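Local coordinates for protein SAS-6 (Leishmania major, PDB 4CKM) that probably helps build the ninefold-symmetric cartwheel hub of basal bodies and centrioles, its N-terminal head domain mediating assembly between SAS-6 dimers, at residues G148-T160 and T165-G177. Numbering follows the deposited sequence.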
loop_
_atom_site.group_PDB
_atom_site.type_symbol
_atom_site.label_atom_id
_atom_site.label_comp_id
_atom_site.label_asym_id
_atom_site.label_seq_id
_atom_site.Cartn_x
_atom_site.Cartn_y
_atom_site.Cartn_z
ATOM N N GLY A 148 -11.713 -10.832 -20.316
ATOM C CA GLY A 148 -12.357 -11.841 -21.158
ATOM C C GLY A 148 -12.905 -12.954 -20.287
ATOM O O GLY A 148 -14.076 -12.948 -19.935
ATOM N N ASP A 149 -12.038 -13.894 -19.911
ATOM C CA ASP A 149 -12.392 -14.953 -18.947
ATOM C C ASP A 149 -11.951 -14.534 -17.543
ATOM O O ASP A 149 -11.540 -15.375 -16.745
ATOM C CB ASP A 149 -11.734 -16.317 -19.273
ATOM C CG ASP A 149 -10.886 -16.300 -20.533
ATOM O OD1 ASP A 149 -9.935 -15.484 -20.639
ATOM O OD2 ASP A 149 -11.155 -17.142 -21.408
ATOM N N SER A 150 -11.996 -13.237 -17.248
ATOM C CA SER A 150 -11.613 -12.742 -15.930
ATOM C C SER A 150 -12.853 -12.680 -15.084
ATOM O O SER A 150 -13.847 -12.127 -15.520
ATOM C CB SER A 150 -11.005 -11.348 -16.028
ATOM O OG SER A 150 -9.633 -11.434 -16.362
ATOM N N ASN A 151 -12.809 -13.238 -13.885
ATOM C CA ASN A 151 -13.961 -13.152 -12.988
ATOM C C ASN A 151 -13.854 -12.007 -11.972
ATOM O O ASN A 151 -14.787 -11.758 -11.211
ATOM C CB ASN A 151 -14.168 -14.486 -12.274
ATOM C CG ASN A 151 -13.033 -14.834 -11.340
ATOM O OD1 ASN A 151 -12.397 -13.969 -10.753
ATOM N ND2 ASN A 151 -12.782 -16.117 -11.189
ATOM N N ARG A 152 -12.717 -11.317 -11.938
ATOM C CA ARG A 152 -12.518 -10.263 -10.959
ATOM C C ARG A 152 -11.444 -9.287 -11.397
ATOM O O ARG A 152 -10.591 -9.618 -12.224
ATOM C CB ARG A 152 -12.095 -10.862 -9.618
ATOM C CG ARG A 152 -10.717 -11.517 -9.655
ATOM C CD ARG A 152 -10.250 -12.041 -8.308
ATOM N NE ARG A 152 -11.309 -12.741 -7.604
ATOM C CZ ARG A 152 -11.358 -12.921 -6.279
ATOM N NH1 ARG A 152 -10.398 -12.456 -5.471
ATOM N NH2 ARG A 152 -12.386 -13.583 -5.752
ATOM N N GLY A 153 -11.464 -8.096 -10.801
ATOM C CA GLY A 153 -10.329 -7.207 -10.895
ATOM C C GLY A 153 -10.120 -6.419 -9.634
ATOM O O GLY A 153 -11.007 -6.336 -8.763
ATOM N N THR A 154 -8.928 -5.860 -9.520
ATOM C CA THR A 154 -8.599 -5.022 -8.396
ATOM C C THR A 154 -8.489 -3.567 -8.827
ATOM O O THR A 154 -7.637 -3.204 -9.653
ATOM C CB THR A 154 -7.281 -5.482 -7.772
ATOM O OG1 THR A 154 -7.422 -6.845 -7.369
ATOM C CG2 THR A 154 -6.904 -4.631 -6.564
ATOM N N LEU A 155 -9.370 -2.754 -8.266
ATOM C CA LEU A 155 -9.363 -1.310 -8.433
ATOM C C LEU A 155 -8.459 -0.680 -7.403
ATOM O O LEU A 155 -8.687 -0.853 -6.205
ATOM C CB LEU A 155 -10.770 -0.745 -8.233
ATOM C CG LEU A 155 -10.869 0.789 -8.406
ATOM C CD1 LEU A 155 -10.634 1.176 -9.853
ATOM C CD2 LEU A 155 -12.226 1.306 -7.982
ATOM N N ARG A 156 -7.456 0.067 -7.862
ATOM C CA ARG A 156 -6.532 0.745 -6.983
ATOM C C ARG A 156 -6.621 2.274 -7.141
ATOM O O ARG A 156 -6.726 2.796 -8.251
ATOM C CB ARG A 156 -5.115 0.288 -7.291
ATOM C CG ARG A 156 -4.855 -1.194 -7.091
ATOM C CD ARG A 156 -3.497 -1.626 -7.653
ATOM N NE ARG A 156 -2.400 -1.287 -6.748
ATOM C CZ ARG A 156 -1.162 -0.901 -7.122
ATOM N NH1 ARG A 156 -0.823 -0.797 -8.407
ATOM N NH2 ARG A 156 -0.248 -0.588 -6.197
ATOM N N VAL A 157 -6.576 2.988 -6.022
ATOM C CA VAL A 157 -6.473 4.433 -6.014
ATOM C C VAL A 157 -5.040 4.757 -5.662
ATOM O O VAL A 157 -4.573 4.404 -4.580
ATOM C CB VAL A 157 -7.404 5.079 -4.974
ATOM C CG1 VAL A 157 -7.227 6.582 -4.966
ATOM C CG2 VAL A 157 -8.860 4.746 -5.263
ATOM N N LEU A 158 -4.354 5.417 -6.591
ATOM C CA LEU A 158 -2.913 5.630 -6.528
ATOM C C LEU A 158 -2.569 7.105 -6.469
ATOM O O LEU A 158 -3.269 7.954 -7.028
ATOM C CB LEU A 158 -2.250 5.030 -7.774
ATOM C CG LEU A 158 -2.571 3.551 -8.004
ATOM C CD1 LEU A 158 -1.977 3.087 -9.330
ATOM C CD2 LEU A 158 -2.069 2.706 -6.821
ATOM N N GLU A 159 -1.483 7.402 -5.780
ATOM C CA GLU A 159 -0.929 8.749 -5.722
ATOM C C GLU A 159 0.534 8.636 -6.062
ATOM O O GLU A 159 1.248 7.844 -5.455
ATOM C CB GLU A 159 -1.045 9.317 -4.312
ATOM C CG GLU A 159 -0.406 10.691 -4.144
ATOM C CD GLU A 159 -0.254 11.131 -2.691
ATOM O OE1 GLU A 159 -0.496 10.331 -1.766
ATOM O OE2 GLU A 159 0.132 12.291 -2.466
ATOM N N THR A 160 0.984 9.415 -7.024
ATOM C CA THR A 160 2.390 9.424 -7.370
ATOM C C THR A 160 3.062 10.578 -6.642
ATOM O O THR A 160 2.678 11.703 -6.811
ATOM C CB THR A 160 2.590 9.493 -8.893
ATOM O OG1 THR A 160 2.216 8.226 -9.472
ATOM C CG2 THR A 160 4.051 9.713 -9.228
ATOM N N THR A 165 4.926 5.687 -6.520
ATOM C CA THR A 165 3.492 5.586 -6.488
ATOM C C THR A 165 3.061 4.889 -5.207
ATOM O O THR A 165 3.580 3.825 -4.839
ATOM C CB THR A 165 2.947 4.860 -7.715
ATOM O OG1 THR A 165 3.275 5.621 -8.878
ATOM C CG2 THR A 165 1.437 4.714 -7.627
ATOM N N VAL A 166 2.097 5.512 -4.534
ATOM C CA VAL A 166 1.598 5.042 -3.245
ATOM C C VAL A 166 0.162 4.606 -3.416
ATOM O O VAL A 166 -0.675 5.380 -3.896
ATOM C CB VAL A 166 1.614 6.191 -2.223
ATOM C CG1 VAL A 166 1.004 5.751 -0.915
ATOM C CG2 VAL A 166 3.030 6.671 -1.999
ATOM N N GLU A 167 -0.137 3.389 -3.003
ATOM C CA GLU A 167 -1.489 2.904 -3.047
ATOM C C GLU A 167 -2.260 3.374 -1.800
ATOM O O GLU A 167 -1.826 3.141 -0.684
ATOM C CB GLU A 167 -1.470 1.400 -3.125
ATOM C CG GLU A 167 -2.847 0.807 -3.179
ATOM C CD GLU A 167 -2.799 -0.678 -2.995
ATOM O OE1 GLU A 167 -2.348 -1.372 -3.929
ATOM O OE2 GLU A 167 -3.205 -1.132 -1.904
ATOM N N HIS A 168 -3.371 4.076 -2.012
ATOM C CA HIS A 168 -4.243 4.513 -0.938
ATOM C C HIS A 168 -5.224 3.436 -0.578
ATOM O O HIS A 168 -5.411 3.171 0.584
ATOM C CB HIS A 168 -4.982 5.812 -1.293
ATOM C CG HIS A 168 -4.141 7.023 -1.075
ATOM N ND1 HIS A 168 -4.348 7.890 -0.031
ATOM C CD2 HIS A 168 -3.027 7.456 -1.713
ATOM C CE1 HIS A 168 -3.419 8.829 -0.050
ATOM N NE2 HIS A 168 -2.603 8.587 -1.061
ATOM N N ILE A 169 -5.838 2.793 -1.563
ATOM C CA ILE A 169 -6.755 1.689 -1.269
ATOM C C ILE A 169 -6.865 0.791 -2.475
ATOM O O ILE A 169 -6.607 1.224 -3.597
ATOM C CB ILE A 169 -8.122 2.231 -0.810
ATOM C CG1 ILE A 169 -9.030 1.116 -0.275
ATOM C CG2 ILE A 169 -8.832 3.004 -1.910
ATOM C CD1 ILE A 169 -10.308 1.682 0.316
ATOM N N SER A 170 -7.138 -0.482 -2.215
ATOM C CA SER A 170 -7.442 -1.495 -3.232
ATOM C C SER A 170 -8.760 -2.132 -2.877
ATOM O O SER A 170 -9.019 -2.350 -1.694
ATOM C CB SER A 170 -6.436 -2.621 -3.213
ATOM O OG SER A 170 -5.153 -2.106 -3.142
ATOM N N LEU A 171 -9.550 -2.463 -3.890
ATOM C CA LEU A 171 -10.839 -3.092 -3.720
ATOM C C LEU A 171 -10.957 -4.139 -4.789
ATOM O O LEU A 171 -10.571 -3.897 -5.950
ATOM C CB LEU A 171 -11.966 -2.099 -3.932
ATOM C CG LEU A 171 -11.979 -0.904 -2.999
ATOM C CD1 LEU A 171 -13.054 0.071 -3.453
ATOM C CD2 LEU A 171 -12.214 -1.330 -1.552
ATOM N N VAL A 172 -11.475 -5.300 -4.402
ATOM C CA VAL A 172 -11.689 -6.388 -5.326
ATOM C C VAL A 172 -13.107 -6.298 -5.799
ATOM O O VAL A 172 -14.024 -6.185 -4.990
ATOM C CB VAL A 172 -11.450 -7.765 -4.674
ATOM C CG1 VAL A 172 -11.804 -8.891 -5.648
ATOM C CG2 VAL A 172 -9.995 -7.878 -4.267
ATOM N N LEU A 173 -13.277 -6.298 -7.114
ATOM C CA LEU A 173 -14.593 -6.221 -7.731
ATOM C C LEU A 173 -14.762 -7.455 -8.598
ATOM O O LEU A 173 -13.842 -7.821 -9.320
ATOM C CB LEU A 173 -14.718 -4.971 -8.591
ATOM C CG LEU A 173 -15.001 -3.631 -7.925
ATOM C CD1 LEU A 173 -14.006 -3.320 -6.831
ATOM C CD2 LEU A 173 -14.951 -2.535 -8.974
ATOM N N LEU A 174 -15.939 -8.081 -8.518
ATOM C CA LEU A 174 -16.227 -9.341 -9.225
ATOM C C LEU A 174 -17.052 -9.067 -10.454
ATOM O O LEU A 174 -17.978 -8.252 -10.418
ATOM C CB LEU A 174 -17.015 -10.278 -8.310
ATOM C CG LEU A 174 -16.459 -10.460 -6.892
ATOM C CD1 LEU A 174 -17.407 -11.307 -6.053
ATOM C CD2 LEU A 174 -15.073 -11.076 -6.928
ATOM N N ARG A 175 -16.742 -9.741 -11.547
ATOM C CA ARG A 175 -17.573 -9.618 -12.741
ATOM C C ARG A 175 -18.876 -10.348 -12.523
ATOM O O ARG A 175 -18.881 -11.383 -11.877
ATOM C CB ARG A 175 -16.871 -10.216 -13.969
ATOM C CG ARG A 175 -17.655 -10.017 -15.279
ATOM C CD ARG A 175 -16.820 -10.218 -16.546
ATOM N NE ARG A 175 -16.098 -11.487 -16.510
ATOM C CZ ARG A 175 -16.615 -12.682 -16.809
ATOM N NH1 ARG A 175 -17.880 -12.804 -17.197
ATOM N NH2 ARG A 175 -15.857 -13.775 -16.729
ATOM N N GLN A 176 -19.979 -9.822 -13.046
ATOM C CA GLN A 176 -21.137 -10.688 -13.357
ATOM C C GLN A 176 -22.037 -10.064 -14.407
ATOM O O GLN A 176 -21.790 -8.944 -14.841
ATOM C CB GLN A 176 -21.951 -11.091 -12.105
ATOM C CG GLN A 176 -22.741 -9.980 -11.431
ATOM C CD GLN A 176 -21.830 -8.973 -10.790
ATOM O OE1 GLN A 176 -21.181 -9.255 -9.784
ATOM N NE2 GLN A 176 -21.749 -7.797 -11.387
ATOM N N GLY A 177 -23.060 -10.809 -14.832
ATOM C CA GLY A 177 -24.114 -10.277 -15.705
ATOM C C GLY A 177 -23.667 -10.068 -17.141
ATOM O O GLY A 177 -24.035 -10.831 -18.034
HETATM O O HOH W 1 2.108 1.059 -6.129
#
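Arg156 and Glu167 meet across the last hairpin of this SAS-6 head domain, where a classic beta bulge shows how one extra residue on strand 165-175 shifts an antiparallel register by one, His168 and Ile169 together facing Val157. Arg156 grips Glu167 side-on in a salt bridge: NE (2.8 Å) and NH2 (3.2 Å) both reach the one oxygen OE1, within the guanidinium plane but on the anti side of a carboxylate turned 78° to it. A bend at chi3 (79°) folds the guanidinium over Leu158, whose CD2 lies above the centre of one face. At the bulge, His168 N donates to Val157 O (2.9 Å), and its ring NE2 makes a nearly straight bond of 2.8 Å to Glu159 OE1, which sits in the ring plane. Glu159 gets there as an extended chain, CG anti to the backbone N (chi1 176°). Past the bulge, Thr160 OG1 and Thr165 OG1 hydrogen-bond near the turn. Toward the other end, hydrogen-bonded pairs Gly153–Leu173 and Leu155–Leu171 keep regular register, and at the hairpin's open end Arg175 turns NE and NH2 side-on to Ser150 O, the NE contact implausibly short and so doubtful in detail. On the buried face, Val157 CG2 packs on Ile169 CG2 (3.8 Å), and Met125 of helix 117-130 touches both residues. Arg156 NH1 also forms a salt bridge with Glu110 of the second subunit, and Val166 packs on its counterpart there. Within the sheet, strand 136-142 flanks strand 152-160, while strand 88-98 borders strand 165-175.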